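Local coordinates for protein (S)-imine reductase (PDB 4OQY) that reduces imines to amines with S selectivity, probably drawing hydride from NADPH bound in a Rossmann-type domain, at residues 32-37 / 74-79; 65-68 / 72-75; 4-9 / 20-25; 59-64 / 143-148. All blocks are in the same frame, centred on the assembly; numbering follows the deposited sequence.

Interaction 1: residues 32-37 / 74-79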
loop_
_atom_site.group_PDB
_atom_site.type_symbol
_atom_site.label_atom_id
_atom_site.label_comp_id
_atom_site.label_asym_id
_atom_site.label_seq_id
_atom_site.Cartn_x
_atom_site.Cartn_y
_atom_site.Cartn_z
ATOM N N TRP B 32 23.972 27.530 5.991
ATOM C CA TRP B 32 25.266 26.862 6.169
ATOM C C TRP B 32 25.191 25.385 5.785
ATOM O O TRP B 32 24.142 24.747 5.906
ATOM C CB TRP B 32 25.752 26.977 7.622
ATOM C CG TRP B 32 27.181 26.416 7.859
ATOM C CD1 TRP B 32 28.338 27.114 7.788
ATOM C CD2 TRP B 32 27.556 25.054 8.203
ATOM N NE1 TRP B 32 29.413 26.278 8.059
ATOM C CE2 TRP B 32 28.956 25.012 8.290
ATOM C CE3 TRP B 32 26.842 23.872 8.395
ATOM C CZ2 TRP B 32 29.664 23.839 8.633
ATOM C CZ3 TRP B 32 27.551 22.696 8.743
ATOM C CH2 TRP B 32 28.943 22.696 8.827
ATOM N N ASN B 33 26.323 24.859 5.335
ATOM C CA ASN B 33 26.421 23.511 4.838
ATOM C C ASN B 33 27.895 23.140 4.885
ATOM O O ASN B 33 28.745 24.025 4.930
ATOM C CB ASN B 33 25.952 23.494 3.382
ATOM C CG ASN B 33 25.752 22.114 2.872
ATOM O OD1 ASN B 33 26.421 21.679 1.937
ATOM N ND2 ASN B 33 24.833 21.410 3.484
ATOM N N ARG B 34 28.208 21.856 4.876
ATOM C CA ARG B 34 29.609 21.428 4.854
ATOM C C ARG B 34 30.327 21.734 3.528
ATOM O O ARG B 34 31.542 21.881 3.491
ATOM C CB ARG B 34 29.706 19.955 5.191
ATOM C CG ARG B 34 29.347 19.702 6.646
ATOM C CD ARG B 34 29.668 18.289 7.071
ATOM N NE ARG B 34 29.158 18.004 8.413
ATOM C CZ ARG B 34 29.667 18.473 9.546
ATOM N NH1 ARG B 34 29.098 18.142 10.696
ATOM N NH2 ARG B 34 30.740 19.249 9.553
ATOM N N THR B 35 29.576 21.826 2.439
ATOM C CA THR B 35 30.141 22.088 1.120
ATOM C C THR B 35 29.580 23.394 0.565
ATOM O O THR B 35 28.416 23.437 0.169
ATOM C CB THR B 35 29.771 20.922 0.204
ATOM O OG1 THR B 35 30.193 19.703 0.825
ATOM C CG2 THR B 35 30.427 21.047 -1.138
ATOM N N ALA B 36 30.411 24.438 0.531
ATOM C CA ALA B 36 29.946 25.792 0.269
ATOM C C ALA B 36 29.359 25.971 -1.133
ATOM O O ALA B 36 28.481 26.795 -1.309
ATOM C CB ALA B 36 31.075 26.795 0.503
ATOM N N SER B 37 29.840 25.203 -2.111
ATOM C CA SER B 37 29.397 25.339 -3.515
ATOM C C SER B 37 27.940 24.964 -3.712
ATOM O O SER B 37 27.308 25.372 -4.698
ATOM C CB SER B 37 30.264 24.501 -4.446
ATOM O OG SER B 37 30.340 23.161 -3.986
ATOM N N TYR B 74 23.537 16.248 15.708
ATOM C CA TYR B 74 24.493 16.336 16.812
ATOM C C TYR B 74 25.922 16.645 16.374
ATOM O O TYR B 74 26.614 17.407 17.029
ATOM C CB TYR B 74 24.491 15.058 17.636
ATOM C CG TYR B 74 23.225 14.886 18.445
ATOM C CD1 TYR B 74 22.813 15.863 19.344
ATOM C CD2 TYR B 74 22.431 13.748 18.303
ATOM C CE1 TYR B 74 21.656 15.705 20.095
ATOM C CE2 TYR B 74 21.275 13.583 19.038
ATOM C CZ TYR B 74 20.893 14.566 19.922
ATOM O OH TYR B 74 19.749 14.376 20.643
ATOM N N ALA B 75 26.348 16.075 15.255
ATOM C CA ALA B 75 27.681 16.353 14.734
ATOM C C ALA B 75 27.863 17.835 14.485
ATOM O O ALA B 75 28.914 18.390 14.759
ATOM C CB ALA B 75 27.920 15.580 13.454
ATOM N N ILE B 76 26.833 18.480 13.957
ATOM C CA ILE B 76 26.912 19.906 13.687
ATOM C C ILE B 76 26.759 20.741 14.968
ATOM O O ILE B 76 27.476 21.718 15.147
ATOM C CB ILE B 76 25.877 20.327 12.612
ATOM C CG1 ILE B 76 26.312 19.736 11.266
ATOM C CG2 ILE B 76 25.772 21.846 12.537
ATOM C CD1 ILE B 76 25.300 19.831 10.147
ATOM N N LEU B 77 25.847 20.360 15.863
ATOM C CA LEU B 77 25.499 21.224 16.994
ATOM C C LEU B 77 26.314 20.998 18.276
ATOM O O LEU B 77 26.538 21.951 19.022
ATOM C CB LEU B 77 23.988 21.172 17.273
ATOM C CG LEU B 77 23.111 21.705 16.117
ATOM C CD1 LEU B 77 21.637 21.652 16.494
ATOM C CD2 LEU B 77 23.493 23.118 15.709
ATOM N N GLU B 78 26.778 19.776 18.521
ATOM C CA GLU B 78 27.466 19.494 19.784
ATOM C C GLU B 78 28.671 20.409 20.001
ATOM O O GLU B 78 28.845 20.937 21.088
ATOM C CB GLU B 78 27.840 18.010 19.913
ATOM C CG GLU B 78 28.671 17.684 21.160
ATOM C CD GLU B 78 30.170 17.994 20.999
ATOM O OE1 GLU B 78 30.680 18.008 19.852
ATOM O OE2 GLU B 78 30.858 18.194 22.025
ATOM N N PRO B 79 29.476 20.661 18.954
ATOM C CA PRO B 79 30.591 21.593 19.189
ATOM C C PRO B 79 30.226 23.075 19.382
ATOM O O PRO B 79 31.084 23.865 19.764
ATOM C CB PRO B 79 31.437 21.461 17.914
ATOM C CG PRO B 79 30.965 20.222 17.213
ATOM C CD PRO B 79 29.536 20.045 17.611
#

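Interaction 2: residues 65-68 / 72-75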
loop_
_atom_site.group_PDB
_atom_site.type_symbol
_atom_site.label_atom_id
_atom_site.label_comp_id
_atom_site.label_asym_id
_atom_site.label_seq_id
_atom_site.Cartn_x
_atom_site.Cartn_y
_atom_site.Cartn_z
ATOM N N LEU B 65 16.617 22.952 10.562
ATOM C CA LEU B 65 17.572 21.909 10.240
ATOM C C LEU B 65 16.936 20.932 9.286
ATOM O O LEU B 65 15.844 20.405 9.536
ATOM C CB LEU B 65 17.993 21.126 11.494
ATOM C CG LEU B 65 18.494 21.873 12.731
ATOM C CD1 LEU B 65 18.817 20.852 13.805
ATOM C CD2 LEU B 65 19.700 22.759 12.485
ATOM N N SER B 66 17.637 20.694 8.190
ATOM C CA SER B 66 17.229 19.711 7.209
ATOM C C SER B 66 18.407 18.797 6.945
ATOM O O SER B 66 19.158 19.001 5.986
ATOM C CB SER B 66 16.823 20.407 5.918
ATOM O OG SER B 66 16.215 19.469 5.070
ATOM N N LEU B 67 18.586 17.816 7.820
ATOM C CA LEU B 67 19.756 16.931 7.787
ATOM C C LEU B 67 19.311 15.481 7.711
ATOM O O LEU B 67 18.142 15.175 7.879
ATOM C CB LEU B 67 20.632 17.179 9.012
ATOM C CG LEU B 67 21.229 18.595 9.056
ATOM C CD1 LEU B 67 21.674 18.991 10.449
ATOM C CD2 LEU B 67 22.380 18.755 8.072
ATOM N N THR B 68 20.240 14.575 7.437
ATOM C CA THR B 68 19.852 13.195 7.152
ATOM C C THR B 68 19.241 12.473 8.364
ATOM O O THR B 68 18.308 11.686 8.218
ATOM C CB THR B 68 21.028 12.375 6.580
ATOM O OG1 THR B 68 21.678 13.134 5.562
ATOM C CG2 THR B 68 20.524 11.093 5.944
ATOM N N ALA B 72 23.620 13.429 12.368
ATOM C CA ALA B 72 24.093 14.581 11.602
ATOM C C ALA B 72 23.824 15.894 12.325
ATOM O O ALA B 72 24.657 16.794 12.345
ATOM C CB ALA B 72 23.411 14.618 10.242
ATOM N N VAL B 73 22.650 15.978 12.936
ATOM C CA VAL B 73 22.290 17.098 13.777
ATOM C C VAL B 73 23.290 17.297 14.937
ATOM O O VAL B 73 23.808 18.394 15.127
ATOM C CB VAL B 73 20.872 16.913 14.339
ATOM C CG1 VAL B 73 20.567 17.961 15.403
ATOM C CG2 VAL B 73 19.846 16.976 13.220
ATOM N N TYR B 74 23.537 16.248 15.708
ATOM C CA TYR B 74 24.493 16.336 16.812
ATOM C C TYR B 74 25.922 16.645 16.374
ATOM O O TYR B 74 26.614 17.407 17.029
ATOM C CB TYR B 74 24.491 15.058 17.636
ATOM C CG TYR B 74 23.225 14.886 18.445
ATOM C CD1 TYR B 74 22.813 15.863 19.344
ATOM C CD2 TYR B 74 22.431 13.748 18.303
ATOM C CE1 TYR B 74 21.656 15.705 20.095
ATOM C CE2 TYR B 74 21.275 13.583 19.038
ATOM C CZ TYR B 74 20.893 14.566 19.922
ATOM O OH TYR B 74 19.749 14.376 20.643
ATOM N N ALA B 75 26.348 16.075 15.255
ATOM C CA ALA B 75 27.681 16.353 14.734
ATOM C C ALA B 75 27.863 17.835 14.485
ATOM O O ALA B 75 28.914 18.390 14.759
ATOM C CB ALA B 75 27.920 15.580 13.454
#

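Interaction 3: residues 4-9 / 20-25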
loop_
_atom_site.group_PDB
_atom_site.type_symbol
_atom_site.label_atom_id
_atom_site.label_comp_id
_atom_site.label_asym_id
_atom_site.label_seq_id
_atom_site.Cartn_x
_atom_site.Cartn_y
_atom_site.Cartn_z
ATOM N N GLN B 4 9.897 37.395 8.727
ATOM C CA GLN B 4 10.902 36.912 9.699
ATOM C C GLN B 4 12.096 36.306 8.967
ATOM O O GLN B 4 11.945 35.416 8.130
ATOM C CB GLN B 4 10.333 35.869 10.703
ATOM C CG GLN B 4 11.052 35.852 12.061
ATOM C CD GLN B 4 11.013 34.523 12.864
ATOM O OE1 GLN B 4 10.225 33.599 12.600
ATOM N NE2 GLN B 4 11.879 34.441 13.875
ATOM N N SER B 5 13.302 36.754 9.277
ATOM C CA SER B 5 14.441 36.104 8.675
ATOM C C SER B 5 14.704 34.779 9.393
ATOM O O SER B 5 14.247 34.557 10.516
ATOM C CB SER B 5 15.655 37.014 8.680
ATOM O OG SER B 5 15.754 37.634 9.928
ATOM N N VAL B 6 15.441 33.903 8.736
ATOM C CA VAL B 6 15.584 32.517 9.203
ATOM C C VAL B 6 16.902 31.908 8.767
ATOM O O VAL B 6 17.494 32.345 7.801
ATOM C CB VAL B 6 14.399 31.681 8.669
ATOM C CG1 VAL B 6 14.342 31.735 7.158
ATOM C CG2 VAL B 6 14.446 30.239 9.149
ATOM N N THR B 7 17.394 30.939 9.537
ATOM C CA THR B 7 18.588 30.219 9.174
ATOM C C THR B 7 18.174 28.817 8.751
ATOM O O THR B 7 17.292 28.208 9.376
ATOM C CB THR B 7 19.582 30.168 10.359
ATOM O OG1 THR B 7 20.135 31.473 10.566
ATOM C CG2 THR B 7 20.710 29.182 10.104
ATOM N N VAL B 8 18.794 28.322 7.686
ATOM C CA VAL B 8 18.637 26.956 7.252
ATOM C C VAL B 8 20.032 26.305 7.235
ATOM O O VAL B 8 20.951 26.771 6.552
ATOM C CB VAL B 8 17.962 26.840 5.865
ATOM C CG1 VAL B 8 17.855 25.376 5.432
ATOM C CG2 VAL B 8 16.574 27.488 5.882
ATOM N N ILE B 9 20.159 25.222 7.984
ATOM C CA ILE B 9 21.379 24.397 8.017
ATOM C C ILE B 9 21.108 23.046 7.338
ATOM O O ILE B 9 20.176 22.329 7.724
ATOM C CB ILE B 9 21.827 24.189 9.478
ATOM C CG1 ILE B 9 22.320 25.520 10.067
ATOM C CG2 ILE B 9 22.924 23.122 9.599
ATOM C CD1 ILE B 9 22.616 25.432 11.561
ATOM N N ASN B 20 14.847 28.243 -1.156
ATOM C CA ASN B 20 14.254 28.866 -2.364
ATOM C C ASN B 20 12.863 29.362 -2.084
ATOM O O ASN B 20 12.491 30.455 -2.481
ATOM C CB ASN B 20 14.217 27.886 -3.539
ATOM C CG ASN B 20 15.569 27.742 -4.229
ATOM O OD1 ASN B 20 16.064 26.630 -4.427
ATOM N ND2 ASN B 20 16.156 28.865 -4.623
ATOM N N THR B 21 12.107 28.548 -1.366
ATOM C CA THR B 21 10.754 28.902 -0.996
ATOM C C THR B 21 10.705 30.108 -0.042
ATOM O O THR B 21 9.858 31.016 -0.207
ATOM C CB THR B 21 10.028 27.693 -0.403
ATOM O OG1 THR B 21 9.895 26.701 -1.428
ATOM C CG2 THR B 21 8.658 28.090 0.097
ATOM N N PHE B 22 11.600 30.127 0.944
ATOM C CA PHE B 22 11.702 31.282 1.847
ATOM C C PHE B 22 12.043 32.571 1.081
ATOM O O PHE B 22 11.438 33.637 1.304
ATOM C CB PHE B 22 12.761 31.030 2.952
ATOM C CG PHE B 22 12.267 30.241 4.151
ATOM C CD1 PHE B 22 11.073 30.553 4.766
ATOM C CD2 PHE B 22 13.071 29.255 4.724
ATOM C CE1 PHE B 22 10.636 29.856 5.866
ATOM C CE2 PHE B 22 12.647 28.555 5.844
ATOM C CZ PHE B 22 11.435 28.859 6.420
ATOM N N LEU B 23 13.005 32.468 0.167
ATOM C CA LEU B 23 13.416 33.606 -0.637
ATOM C C LEU B 23 12.310 34.065 -1.588
ATOM O O LEU B 23 12.065 35.256 -1.702
ATOM C CB LEU B 23 14.652 33.268 -1.460
ATOM C CG LEU B 23 15.930 33.064 -0.662
ATOM C CD1 LEU B 23 17.000 32.554 -1.598
ATOM C CD2 LEU B 23 16.351 34.362 0.009
ATOM N N ASP B 24 11.632 33.121 -2.240
ATOM C CA ASP B 24 10.461 33.434 -3.098
ATOM C C ASP B 24 9.425 34.270 -2.383
ATOM O O ASP B 24 8.732 35.085 -3.001
ATOM C CB ASP B 24 9.768 32.153 -3.561
ATOM C CG ASP B 24 10.589 31.363 -4.588
ATOM O OD1 ASP B 24 11.600 31.873 -5.099
ATOM O OD2 ASP B 24 10.213 30.218 -4.895
ATOM N N ASN B 25 9.305 34.057 -1.077
ATOM C CA ASN B 25 8.312 34.763 -0.287
ATOM C C ASN B 25 8.852 35.977 0.475
ATOM O O ASN B 25 8.173 36.504 1.342
ATOM C CB ASN B 25 7.614 33.784 0.670
ATOM C CG ASN B 25 6.705 32.795 -0.049
ATOM O OD1 ASN B 25 7.102 31.671 -0.379
ATOM N ND2 ASN B 25 5.482 33.225 -0.323
#

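Interaction 4: residues 59-64 / 143-148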
loop_
_atom_site.group_PDB
_atom_site.type_symbol
_atom_site.label_atom_id
_atom_site.label_comp_id
_atom_site.label_asym_id
_atom_site.label_seq_id
_atom_site.Cartn_x
_atom_site.Cartn_y
_atom_site.Cartn_z
ATOM N N ALA B 59 22.891 34.344 13.597
ATOM C CA ALA B 59 22.173 35.225 12.680
ATOM C C ALA B 59 20.687 35.372 12.960
ATOM O O ALA B 59 20.088 36.393 12.587
ATOM C CB ALA B 59 22.372 34.763 11.247
ATOM N N ASN B 60 20.067 34.366 13.570
ATOM C CA ASN B 60 18.602 34.303 13.674
ATOM C C ASN B 60 18.169 33.534 14.920
ATOM O O ASN B 60 18.926 32.711 15.466
ATOM C CB ASN B 60 17.998 33.611 12.437
ATOM C CG ASN B 60 18.127 34.441 11.153
ATOM O OD1 ASN B 60 18.813 34.053 10.193
ATOM N ND2 ASN B 60 17.463 35.559 11.129
ATOM N N GLU B 61 16.953 33.796 15.374
ATOM C CA GLU B 61 16.335 33.016 16.446
ATOM C C GLU B 61 15.896 31.648 15.919
ATOM O O GLU B 61 16.107 30.618 16.579
ATOM C CB GLU B 61 15.131 33.766 17.048
ATOM C CG GLU B 61 14.503 33.033 18.224
ATOM C CD GLU B 61 13.316 33.754 18.817
ATOM O OE1 GLU B 61 12.708 34.587 18.127
ATOM O OE2 GLU B 61 12.970 33.457 19.969
ATOM N N LEU B 62 15.284 31.640 14.733
ATOM C CA LEU B 62 14.721 30.423 14.154
ATOM C C LEU B 62 15.700 29.715 13.240
ATOM O O LEU B 62 16.101 30.245 12.193
ATOM C CB LEU B 62 13.461 30.713 13.358
ATOM C CG LEU B 62 12.739 29.463 12.865
ATOM C CD1 LEU B 62 12.172 28.680 14.029
ATOM C CD2 LEU B 62 11.624 29.845 11.916
ATOM N N ILE B 63 16.083 28.515 13.673
ATOM C CA ILE B 63 17.061 27.682 13.012
ATOM C C ILE B 63 16.360 26.427 12.516
ATOM O O ILE B 63 15.931 25.585 13.305
ATOM C CB ILE B 63 18.169 27.239 14.006
ATOM C CG1 ILE B 63 18.708 28.448 14.794
ATOM C CG2 ILE B 63 19.264 26.479 13.283
ATOM C CD1 ILE B 63 19.352 29.557 13.980
ATOM N N VAL B 64 16.276 26.298 11.206
ATOM C CA VAL B 64 15.672 25.152 10.557
ATOM C C VAL B 64 16.750 24.190 10.119
ATOM O O VAL B 64 17.673 24.557 9.370
ATOM C CB VAL B 64 14.920 25.579 9.284
ATOM C CG1 VAL B 64 14.358 24.358 8.559
ATOM C CG2 VAL B 64 13.818 26.554 9.656
ATOM N N ASP B 143 3.425 28.638 18.141
ATOM C CA ASP B 143 2.594 29.775 17.693
ATOM C C ASP B 143 3.430 30.986 17.305
ATOM O O ASP B 143 3.110 31.679 16.352
ATOM C CB ASP B 143 1.585 30.191 18.758
ATOM C CG ASP B 143 0.580 29.113 19.058
ATOM O OD1 ASP B 143 0.313 28.254 18.192
ATOM O OD2 ASP B 143 0.069 29.099 20.184
ATOM N N ALA B 144 4.504 31.226 18.047
ATOM C CA ALA B 144 5.429 32.325 17.761
ATOM C C ALA B 144 6.100 32.228 16.375
ATOM O O ALA B 144 6.379 33.251 15.764
ATOM C CB ALA B 144 6.486 32.420 18.866
ATOM N N HIS B 145 6.339 31.023 15.864
ATOM C CA HIS B 145 7.032 30.870 14.576
ATOM C C HIS B 145 6.202 30.247 13.467
ATOM O O HIS B 145 6.692 30.072 12.341
ATOM C CB HIS B 145 8.312 30.077 14.787
ATOM C CG HIS B 145 9.234 30.735 15.755
ATOM N ND1 HIS B 145 10.079 31.754 15.385
ATOM C CD2 HIS B 145 9.374 30.594 17.093
ATOM C CE1 HIS B 145 10.741 32.181 16.444
ATOM N NE2 HIS B 145 10.343 31.482 17.493
ATOM N N GLU B 146 4.943 29.946 13.780
ATOM C CA GLU B 146 4.030 29.281 12.850
ATOM C C GLU B 146 3.927 30.031 11.528
ATOM O O GLU B 146 3.915 29.406 10.476
ATOM C CB GLU B 146 2.637 29.135 13.475
ATOM C CG GLU B 146 1.645 28.344 12.639
ATOM C CD GLU B 146 0.207 28.391 13.161
ATOM O OE1 GLU B 146 -0.043 28.910 14.280
ATOM O OE2 GLU B 146 -0.706 27.936 12.423
ATOM N N ASP B 147 3.866 31.357 11.593
ATOM C CA ASP B 147 3.726 32.171 10.383
ATOM C C ASP B 147 4.955 32.041 9.487
ATOM O O ASP B 147 4.832 32.086 8.278
ATOM C CB ASP B 147 3.473 33.645 10.735
ATOM C CG ASP B 147 2.010 33.934 11.065
ATOM O OD1 ASP B 147 1.187 32.988 11.140
ATOM O OD2 ASP B 147 1.663 35.131 11.220
ATOM N N THR B 148 6.136 31.837 10.065
ATOM C CA THR B 148 7.320 31.574 9.256
ATOM C C THR B 148 7.351 30.125 8.731
ATOM O O THR B 148 7.622 29.876 7.560
ATOM C CB THR B 148 8.584 31.882 10.058
ATOM O OG1 THR B 148 8.550 33.248 10.494
ATOM C CG2 THR B 148 9.814 31.635 9.229
#

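Interaction 1: residues 32-37 / 74-79
Ile-76, on helix 70-77, meets Trp-32 and Arg-34 at the carboxyl end of strand 29-32, the second strand of a Rossmann fold. In dinucleotide-binding folds the loop after this strand commonly faces the adenosine half of the cofactor; here Asn-33, Arg-34 and Thr-35 are known to bind NADPH, although this site is empty of cofactor in the model. The apolar part of the contact is small. Trp-32 CZ3 lies 3.9 Å from Ile-76 CD1, and the methyl comes in at the indole edge, close to the ring plane. The indole extends from the strand end toward the helix because CG is placed opposite the backbone N (chi1 -174°). Val-53 of helix 53-58 touches both Trp-32 and Ile-76, and Leu-67 packs on Ile-76 as well. The remaining contacts join a polar group to hydrocarbon. Arg-34 runs extended from CG to NE, and its guanidinium lies obliquely against the helix: NH1 is 3.3 Å from Ile-76 CG1, a close approach, and 3.9 Å from Ala-75 CB. No hydrogen bond links the two segments, so across this contact the guanidinium meets the helix by van der Waals contact. Within residues 32-37 the arginine also runs alongside the tryptophan: its backbone N sits 4.0 Å above the indole plane toward the rim, while Arg-34 NH2 lies at the ring edge, in plane, 4.0 Å from Trp-32 CH2.

Interaction 2: residues 65-68 / 72-75
Leu-65 and Leu-67 make a mainly apolar contact with Val-73 and Ala-72, where the chain leaves strand 62-65, turns, and enters helix 70-77. Val-73 engages both methyls. Its CG1 is 3.7 Å from Leu-65 CD1, the two side chains crossing at about a right angle. Its CG2 faces the other leucine, 3.9 Å from Leu-67 CD1. That same leucine methyl also rests on the helix backbone, 3.9 Å from Val-73 CA. In Leu-67 the first torsion (chi1 -64°) sets CG beside the backbone N, and a near-trans second torsion (chi2 160°) directs CD1 outward to the valine. This is the turn after the fourth strand along the chain in the Rossmann domain, and two of its residues, Leu-67 and Thr-68, bind NADPH, which is not bound at this site in the model. Nearer the backbone, Leu-67 CB meets Ala-72 CB at 4.0 Å; the short alanine lets the turn come close to the helix, with Thr-68 N 4.2 Å from Ala-72 CB. Polar bonds to neighbours outside the contact hold both sides: Asp-69 OD1 bonds to Ala-72 N at the start of the helix, and Ser-93 OG bonds to Leu-67 N.

Interaction 3: residues 4-9 / 20-25
Phe-22 reaches from helix 13-24 to Val-6 and Val-8 on strand 6-9, and tracing it outward shows how the two elements meet. At CB, chi1 of -83° turns CG away from the carbonyl carbon, which sends the ring toward the sheet. CG, the first ring atom, already has Val-6 CG1 3.9 Å away. The next atom on that side, CD2, makes the closest approach, 3.7 Å to Val-6 CG1. CE2 stays under the same methyl and also meets Val-8 CG2, which comes in at the ring edge near its plane, 4.1 Å away. At the tip, CZ is still 4.2 Å from Val-6 CG1. The methyl therefore sits over the ring face in a CH-pi contact, 3.8 Å from the Phe-22 centroid and 14° off the normal. Val-6 gets it there through an unusual torsion, with CG1 between the backbone N and the carbonyl carbon (chi1 58°). Strand 6-9, helix 13-24 and strand 29-32 form the opening beta-alpha-beta unit of the Rossmann domain, and the turn between the first two carries the glycine-rich GxGxxG sequence; Leu-11, Gly-12 and Met-14 there bind NADPH. Val-8 lies beside Leu-11 at that end. Around the buried ring, Val-29 of the neighbouring strand, Leu-152 and Thr-148 add further contacts.

Interaction 4: residues 59-64 / 143-148
Leu-62 on strand 62-65 lies against His-145 and Thr-148 of helix 139-149, splitting its two methyls between them. CD1 sits over one face of the imidazole, a CH-pi contact 4.2 Å from the His-145 centroid and 26° off its normal. The other branch ends at the threonine methyl, tip to tip, with Leu-62 CD2 3.7 Å from Thr-148 CG2. Glu-61 approaches the same imidazole from its edge: OE1 is 3.5 Å from His-145 CE1, near the ring plane, and the carboxylate stands almost perpendicular to the ring, the planes 83° apart. A fully stretched side chain, trans about both of its first two bonds, brings the carboxylate that far. One shell out, Gln-4 OE1 reaches both helix residues, through a hydrogen bond with Thr-148 OG1 and a weaker one with His-145 ND1, which probably helps set the rotation of the imidazole. Val-88 of the adjoining strand touches Glu-61, Leu-62 and His-145. Further back, backbone hydrogen bonds of Leu-62 and Val-64 with Thr-7 seat the strand in the parallel part of the Rossmann sheet, so this buried contact packs a late helix of the domain on its central strands. Because an amide oxygen can only accept, the proton at the weak bond probably belongs to ND1, and the nearby carboxylate would tend to stabilise positive charge on the ring.

In the fold
All four contacts belong to one Rossmann-type domain. Interaction 3 closes first along the chain, within the opening beta-alpha-beta unit; interaction 2 is nested inside the long loop closed by interaction 4, and interactions 1 and 4 alternate their segments. Interactions 1 and 2 share helix 70-77, have centres about 8 Å apart, and together hold five known NADPH-binding residues. Interactions 3 and 4, about 10 Å apart between centres, sit on neighbouring strands 6-9 and 62-65. Their centres lie 18 to 19 Å from those of interactions 1 and 2, yet interaction 3 touches both through probable backbone hydrogen bonds. Interaction 3 also adjoins the glycine-rich turn, whereas interaction 4 lies away from the annotated sites.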